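Two structures of NO-binding heme-dependent sensor protein from Shewanella oneidensis compared at one contact. The protein probably binds heme and senses nitric oxide as a bacterial H-NOX gas sensor. Structure 1 is PDB 4U9J (chain A, 2.10 Å), residues T82-K87 and D100-E105; structure 2 is PDB 4U99 (chain B, 2.00 Å), residues T82-K87 and D100-E105. One frame, after least-squares fit of the local backbone (RMSD 0.10 Å); residues are numbered along the deposited sequences.

Structure 1 (4U9J); sequences TDVVDK and DVIHLE. It carries 3 engineered substitutions outside these segments. With MNH (manganese protoporphyrin IX), chain C.
Val84 of the short helix 82-85 packs against Ile102 of helix 98-109, the helix that carries the proximal heme ligand of this H-NOX fold. The tight part lies against the porphyrin. Val84 CG1, anti to the backbone N (chi1 176°), touches both neighbours, lying 4.1 Å from Ile102 CG1 and 3.7 Å from the vinyl carbon CBC of MNH. Ile102 CG2 sits 3.6 Å from pyrrole atom C2C of MNH, and Val85 CG2 is 3.6 Å from its methyl CMC. His103 NE2 binds the manganese at 2.2 Å as the axial ligand. Toward solvent the contact loosens: Glu105 CB reaches Val84 CG2, while the Lys87 chain crosses Val101, its CD 3.7 Å from Val101 CG1. Lys87 also meets the aliphatic part of Glu105; their opposite charges lie near each other without forming a salt bridge, Lys87 NZ being 5.1 Å from Glu105 OE2.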
# COMPACT_ATOMS: atom_id res chain seq x y z
N THR A 82 6.00 -9.08 10.67
CA THR A 82 5.29 -10.35 10.60
C THR A 82 4.37 -10.56 11.81
O THR A 82 3.28 -11.17 11.68
CB THR A 82 6.33 -11.48 10.49
OG1 THR A 82 7.16 -11.19 9.35
CG2 THR A 82 5.70 -12.75 10.29
N ASP A 83 4.78 -10.03 12.98
CA ASP A 83 3.95 -10.12 14.18
C ASP A 83 2.64 -9.33 14.06
O ASP A 83 1.58 -9.75 14.59
CB ASP A 83 4.74 -9.64 15.38
CG ASP A 83 5.28 -8.20 15.20
OD1 ASP A 83 5.75 -7.84 14.08
OD2 ASP A 83 5.20 -7.38 16.14
N VAL A 84 2.64 -8.25 13.28
CA VAL A 84 1.40 -7.52 13.07
C VAL A 84 0.43 -8.30 12.14
O VAL A 84 -0.74 -8.51 12.47
CB VAL A 84 1.70 -6.11 12.52
CG1 VAL A 84 0.46 -5.39 12.22
CG2 VAL A 84 2.52 -5.32 13.60
N VAL A 85 0.94 -8.82 11.03
CA VAL A 85 0.11 -9.55 10.05
C VAL A 85 -0.36 -10.90 10.62
O VAL A 85 -1.45 -11.33 10.33
CB VAL A 85 0.84 -9.76 8.76
CG1 VAL A 85 -0.02 -10.45 7.76
CG2 VAL A 85 1.12 -8.35 8.13
N ASP A 86 0.44 -11.54 11.49
CA ASP A 86 0.07 -12.83 12.04
C ASP A 86 -1.02 -12.70 13.11
O ASP A 86 -1.55 -13.70 13.57
CB ASP A 86 1.32 -13.56 12.61
CG ASP A 86 2.20 -14.12 11.48
OD1 ASP A 86 1.90 -13.89 10.24
OD2 ASP A 86 3.20 -14.77 11.80
N LYS A 87 -1.42 -11.48 13.44
CA LYS A 87 -2.62 -11.25 14.24
C LYS A 87 -3.95 -11.68 13.54
O LYS A 87 -4.98 -11.83 14.20
CB LYS A 87 -2.70 -9.76 14.60
CG LYS A 87 -1.68 -9.29 15.71
CD LYS A 87 -1.92 -7.77 15.98
CE LYS A 87 -0.87 -7.11 16.91
NZ LYS A 87 -0.96 -7.69 18.26
N ASP A 100 -7.74 0.01 13.40
CA ASP A 100 -7.73 -0.08 14.87
C ASP A 100 -6.69 -1.04 15.44
O ASP A 100 -6.45 -1.01 16.60
CB ASP A 100 -9.09 -0.53 15.40
CG ASP A 100 -10.20 0.48 15.12
OD1 ASP A 100 -9.96 1.70 15.28
OD2 ASP A 100 -11.32 0.04 14.75
N VAL A 101 -6.12 -1.89 14.58
CA VAL A 101 -5.10 -2.84 14.97
C VAL A 101 -3.79 -2.60 14.22
O VAL A 101 -2.81 -2.27 14.82
CB VAL A 101 -5.53 -4.28 14.70
CG1 VAL A 101 -4.44 -5.26 15.15
CG2 VAL A 101 -6.79 -4.57 15.41
N ILE A 102 -3.76 -2.71 12.90
CA ILE A 102 -2.50 -2.53 12.20
C ILE A 102 -1.92 -1.11 12.39
O ILE A 102 -0.80 -0.97 12.80
CB ILE A 102 -2.65 -2.83 10.70
CG1 ILE A 102 -3.09 -4.29 10.47
CG2 ILE A 102 -1.38 -2.55 9.99
CD1 ILE A 102 -3.24 -4.65 9.05
N HIS A 103 -2.69 -0.07 12.14
CA HIS A 103 -2.15 1.25 12.07
C HIS A 103 -2.06 1.77 13.54
O HIS A 103 -1.25 2.63 13.86
CB HIS A 103 -2.98 2.15 11.12
CG HIS A 103 -2.69 1.95 9.64
ND1 HIS A 103 -3.51 2.41 8.63
CD2 HIS A 103 -1.64 1.35 9.01
CE1 HIS A 103 -2.98 2.10 7.45
NE2 HIS A 103 -1.85 1.43 7.65
N LEU A 104 -2.85 1.18 14.44
CA LEU A 104 -2.60 1.38 15.88
C LEU A 104 -1.18 0.89 16.26
O LEU A 104 -0.42 1.60 16.88
CB LEU A 104 -3.63 0.63 16.73
CG LEU A 104 -3.37 0.74 18.24
CD1 LEU A 104 -3.33 2.17 18.61
CD2 LEU A 104 -4.46 0.13 19.08
N GLU A 105 -0.80 -0.28 15.77
CA GLU A 105 0.53 -0.77 16.06
C GLU A 105 1.62 0.07 15.41
O GLU A 105 2.71 0.23 16.00
CB GLU A 105 0.72 -2.24 15.59
CG GLU A 105 0.20 -3.28 16.50
CD GLU A 105 0.86 -3.18 17.82
OE1 GLU A 105 2.08 -3.44 17.88
OE2 GLU A 105 0.17 -2.75 18.76
MN MNH C . -0.52 0.83 6.02
CHA MNH C . 1.02 3.56 5.18
CHB MNH C . -2.84 1.40 3.81
CHC MNH C . -1.25 -2.50 5.78
CHD MNH C . 2.11 -0.09 7.79
NA MNH C . -0.89 2.42 4.68
C1A MNH C . -0.09 3.49 4.39
C2A MNH C . -0.63 4.22 3.23
C3A MNH C . -1.70 3.54 2.74
C4A MNH C . -1.87 2.42 3.69
CMA MNH C . -2.62 3.75 1.55
CAA MNH C . 0.11 5.46 2.66
CBA MNH C . -0.21 6.80 3.32
CGA MNH C . -1.55 7.48 3.15
O1A MNH C . -1.83 8.52 3.80
O2A MNH C . -2.32 6.87 2.36
NB MNH C . -2.12 -0.40 5.19
C1B MNH C . -2.98 0.02 4.13
C2B MNH C . -3.90 -0.98 3.60
C3B MNH C . -3.33 -2.02 4.29
C4B MNH C . -2.21 -1.74 5.14
CMB MNH C . -5.04 -0.71 2.60
CAB MNH C . -3.74 -3.43 4.17
CBB MNH C . -4.25 -4.25 3.09
NC MNH C . 0.34 -1.08 6.70
C1C MNH C . -0.12 -2.39 6.51
C2C MNH C . 0.71 -3.42 7.15
C3C MNH C . 1.65 -2.66 7.70
C4C MNH C . 1.44 -1.26 7.47
CMC MNH C . 0.51 -4.95 7.10
CAC MNH C . 2.80 -3.14 8.51
CBC MNH C . 2.63 -3.43 9.89
ND MNH C . 1.24 1.69 6.71
C1D MNH C . 2.34 1.22 7.40
C2D MNH C . 3.49 2.18 7.46
C3D MNH C . 3.08 3.21 6.65
C4D MNH C . 1.77 2.90 6.15
CMD MNH C . 4.73 1.91 8.23
CAD MNH C . 3.82 4.49 6.32
CBD MNH C . 3.64 5.60 7.33
CGD MNH C . 4.52 6.81 7.01
O1D MNH C . 5.18 6.79 5.95
O2D MNH C . 4.65 7.82 7.80

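Structure 2 (4U99); sequences TDVVDK and DVIHLE. It carries 3 engineered substitutions outside these segments. With HEM (protoporphyrin IX containing Fe), chain D.
Between Val84 and Ile102 the packing is close and apolar, and this tight part lies against the porphyrin. Val84 CG1, placed anti to the backbone N (chi1 178°), touches both neighbours, lying 4.0 Å from Ile102 CG1 and 3.7 Å from the vinyl carbon CBC of HEM. Ile102 CG2 sits 3.4 Å from pyrrole atom C2C of HEM, and Val85 CG2 is 3.8 Å from its methyl CMC. His103 NE2 binds the iron at 2.2 Å as the axial ligand. On the solvent side the contact is looser: Glu105 CB reaches Val84 CG2, and the Lys87 chain crosses Val101, its CD 3.8 Å from Val101 CG1. Lys87 also meets the aliphatic part of Glu105; with Lys87 NZ 4.1 Å from Glu105 OE2, their opposite charges lie near each other without forming a salt bridge.

Comparison
The twelve residues are identical in the two chains, their backbones superpose with an RMSD of 0.1 Å, and the same four pairs touch across the segments: Val84(A) with Ile102(A), Val84(A) with Glu105(A), Lys87(A) with Val101(A) and Lys87(A) with Glu105(A), each matched by its counterpart. Val101(A) and Glu105(A), on the side away from the macrocycle, coincide within the error with Val101(B) and Glu105(B). What changes is the bound group. Manganese protoporphyrin IX occupies the pocket of structure 1, whereas iron protoporphyrin IX is bound at the same place in structure 2. Val84(A), Val85(A) and Ile102(A) touch manganese protoporphyrin IX, Val84(B), Val85(B) and Ile102(B) touch iron protoporphyrin IX, and all three side chains keep their place. No measurable adjustment of these side chains accompanies the change of metal, and each of the residues that touch the bound group in structure 1 does so in structure 2 as well. The exchange replaces the metal held by the histidine: His103(A) NE2 binds manganese and His103(B) NE2 binds iron, and the histidine side chain keeps its place within the error.

Structure 2 (4U99)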
# COMPACT_ATOMS: atom_id res chain seq x y z
N THR B 82 6.00 -9.13 10.64
CA THR B 82 5.29 -10.40 10.57
C THR B 82 4.35 -10.59 11.76
O THR B 82 3.27 -11.16 11.62
CB THR B 82 6.30 -11.56 10.51
OG1 THR B 82 7.14 -11.37 9.36
CG2 THR B 82 5.59 -12.90 10.39
N ASP B 83 4.77 -10.09 12.92
CA ASP B 83 3.97 -10.20 14.14
C ASP B 83 2.64 -9.44 14.02
O ASP B 83 1.63 -9.86 14.58
CB ASP B 83 4.76 -9.69 15.34
CG ASP B 83 5.27 -8.27 15.15
OD1 ASP B 83 5.71 -7.95 14.03
OD2 ASP B 83 5.22 -7.49 16.12
N VAL B 84 2.64 -8.33 13.28
CA VAL B 84 1.42 -7.56 13.11
C VAL B 84 0.43 -8.31 12.21
O VAL B 84 -0.74 -8.45 12.54
CB VAL B 84 1.70 -6.16 12.51
CG1 VAL B 84 0.41 -5.39 12.30
CG2 VAL B 84 2.64 -5.37 13.42
N VAL B 85 0.91 -8.80 11.07
CA VAL B 85 0.05 -9.49 10.12
C VAL B 85 -0.40 -10.86 10.64
O VAL B 85 -1.50 -11.31 10.33
CB VAL B 85 0.76 -9.65 8.76
CG1 VAL B 85 -0.12 -10.41 7.77
CG2 VAL B 85 1.10 -8.28 8.19
N ASP B 86 0.43 -11.51 11.44
CA ASP B 86 0.07 -12.82 11.99
C ASP B 86 -1.03 -12.71 13.05
O ASP B 86 -1.49 -13.72 13.57
CB ASP B 86 1.31 -13.51 12.56
CG ASP B 86 2.19 -14.11 11.47
OD1 ASP B 86 1.90 -13.87 10.27
OD2 ASP B 86 3.16 -14.81 11.80
N LYS B 87 -1.46 -11.49 13.37
CA LYS B 87 -2.62 -11.30 14.23
C LYS B 87 -3.93 -11.72 13.55
O LYS B 87 -4.95 -11.91 14.21
CB LYS B 87 -2.72 -9.83 14.66
CG LYS B 87 -1.68 -9.41 15.69
CD LYS B 87 -1.81 -7.93 16.06
CE LYS B 87 -0.94 -7.60 17.28
NZ LYS B 87 -1.02 -6.16 17.66
N ASP B 100 -7.78 -0.01 13.44
CA ASP B 100 -7.79 -0.15 14.89
C ASP B 100 -6.70 -1.09 15.43
O ASP B 100 -6.41 -1.06 16.62
CB ASP B 100 -9.16 -0.66 15.36
CG ASP B 100 -10.26 0.37 15.16
OD1 ASP B 100 -9.96 1.59 15.21
OD2 ASP B 100 -11.42 -0.04 14.97
N VAL B 101 -6.11 -1.90 14.56
CA VAL B 101 -5.09 -2.86 14.99
C VAL B 101 -3.76 -2.59 14.30
O VAL B 101 -2.77 -2.31 14.96
CB VAL B 101 -5.53 -4.31 14.71
CG1 VAL B 101 -4.46 -5.29 15.19
CG2 VAL B 101 -6.85 -4.60 15.39
N ILE B 102 -3.73 -2.68 12.97
CA ILE B 102 -2.47 -2.53 12.25
C ILE B 102 -1.88 -1.13 12.41
O ILE B 102 -0.78 -0.97 12.93
CB ILE B 102 -2.65 -2.86 10.76
CG1 ILE B 102 -3.05 -4.33 10.61
CG2 ILE B 102 -1.36 -2.58 9.99
CD1 ILE B 102 -3.33 -4.76 9.20
N HIS B 103 -2.61 -0.11 11.98
CA HIS B 103 -2.07 1.24 12.00
C HIS B 103 -2.00 1.79 13.43
O HIS B 103 -1.22 2.70 13.71
CB HIS B 103 -2.90 2.15 11.09
CG HIS B 103 -2.61 1.96 9.63
ND1 HIS B 103 -3.44 2.43 8.63
CD2 HIS B 103 -1.57 1.35 9.00
CE1 HIS B 103 -2.93 2.12 7.45
NE2 HIS B 103 -1.80 1.47 7.65
N LEU B 104 -2.79 1.22 14.33
CA LEU B 104 -2.61 1.51 15.75
C LEU B 104 -1.23 1.02 16.21
O LEU B 104 -0.53 1.72 16.94
CB LEU B 104 -3.71 0.86 16.59
CG LEU B 104 -3.58 1.10 18.11
CD1 LEU B 104 -3.82 2.56 18.45
CD2 LEU B 104 -4.52 0.21 18.90
N GLU B 105 -0.85 -0.19 15.79
CA GLU B 105 0.47 -0.72 16.13
C GLU B 105 1.57 0.14 15.53
O GLU B 105 2.61 0.38 16.16
CB GLU B 105 0.64 -2.16 15.63
CG GLU B 105 0.36 -3.24 16.66
CD GLU B 105 1.17 -3.08 17.92
OE1 GLU B 105 2.36 -3.46 17.93
OE2 GLU B 105 0.60 -2.57 18.91
CHA HEM D . 0.93 3.95 5.26
CHB HEM D . -3.03 1.54 3.87
CHC HEM D . -1.29 -2.55 5.77
CHD HEM D . 2.11 0.08 8.01
C1A HEM D . -0.19 3.59 4.56
C2A HEM D . -0.73 4.27 3.40
C3A HEM D . -1.82 3.60 3.01
C4A HEM D . -2.02 2.48 3.91
CMA HEM D . -2.74 3.92 1.81
CAA HEM D . -0.12 5.53 2.73
CBA HEM D . -0.29 6.77 3.62
CGA HEM D . -1.61 7.47 3.39
O1A HEM D . -1.83 8.55 3.99
O2A HEM D . -2.47 6.97 2.61
C1B HEM D . -2.90 0.21 4.20
C2B HEM D . -3.77 -0.86 3.78
C3B HEM D . -3.30 -2.01 4.32
C4B HEM D . -2.10 -1.67 5.07
CMB HEM D . -5.02 -0.63 2.90
CAB HEM D . -3.81 -3.46 4.21
CBB HEM D . -4.64 -3.88 3.24
C1C HEM D . -0.21 -2.20 6.55
C2C HEM D . 0.62 -3.11 7.31
C3C HEM D . 1.57 -2.38 7.92
C4C HEM D . 1.36 -0.99 7.58
CMC HEM D . 0.40 -4.64 7.34
CAC HEM D . 2.70 -2.84 8.87
CBC HEM D . 2.51 -3.85 9.72
C1D HEM D . 2.21 1.31 7.39
C2D HEM D . 3.34 2.22 7.49
C3D HEM D . 2.96 3.43 6.63
C4D HEM D . 1.65 3.13 6.09
CMD HEM D . 4.64 2.03 8.28
CAD HEM D . 3.81 4.69 6.37
CBD HEM D . 3.50 5.75 7.42
CGD HEM D . 4.42 6.93 7.19
O1D HEM D . 5.10 6.95 6.13
O2D HEM D . 4.47 7.83 8.06
NA HEM D . -1.00 2.51 4.85
NB HEM D . -1.89 -0.32 4.98
NC HEM D . 0.27 -0.92 6.74
ND HEM D . 1.24 1.88 6.57
FE HEM D . -0.50 0.85 5.97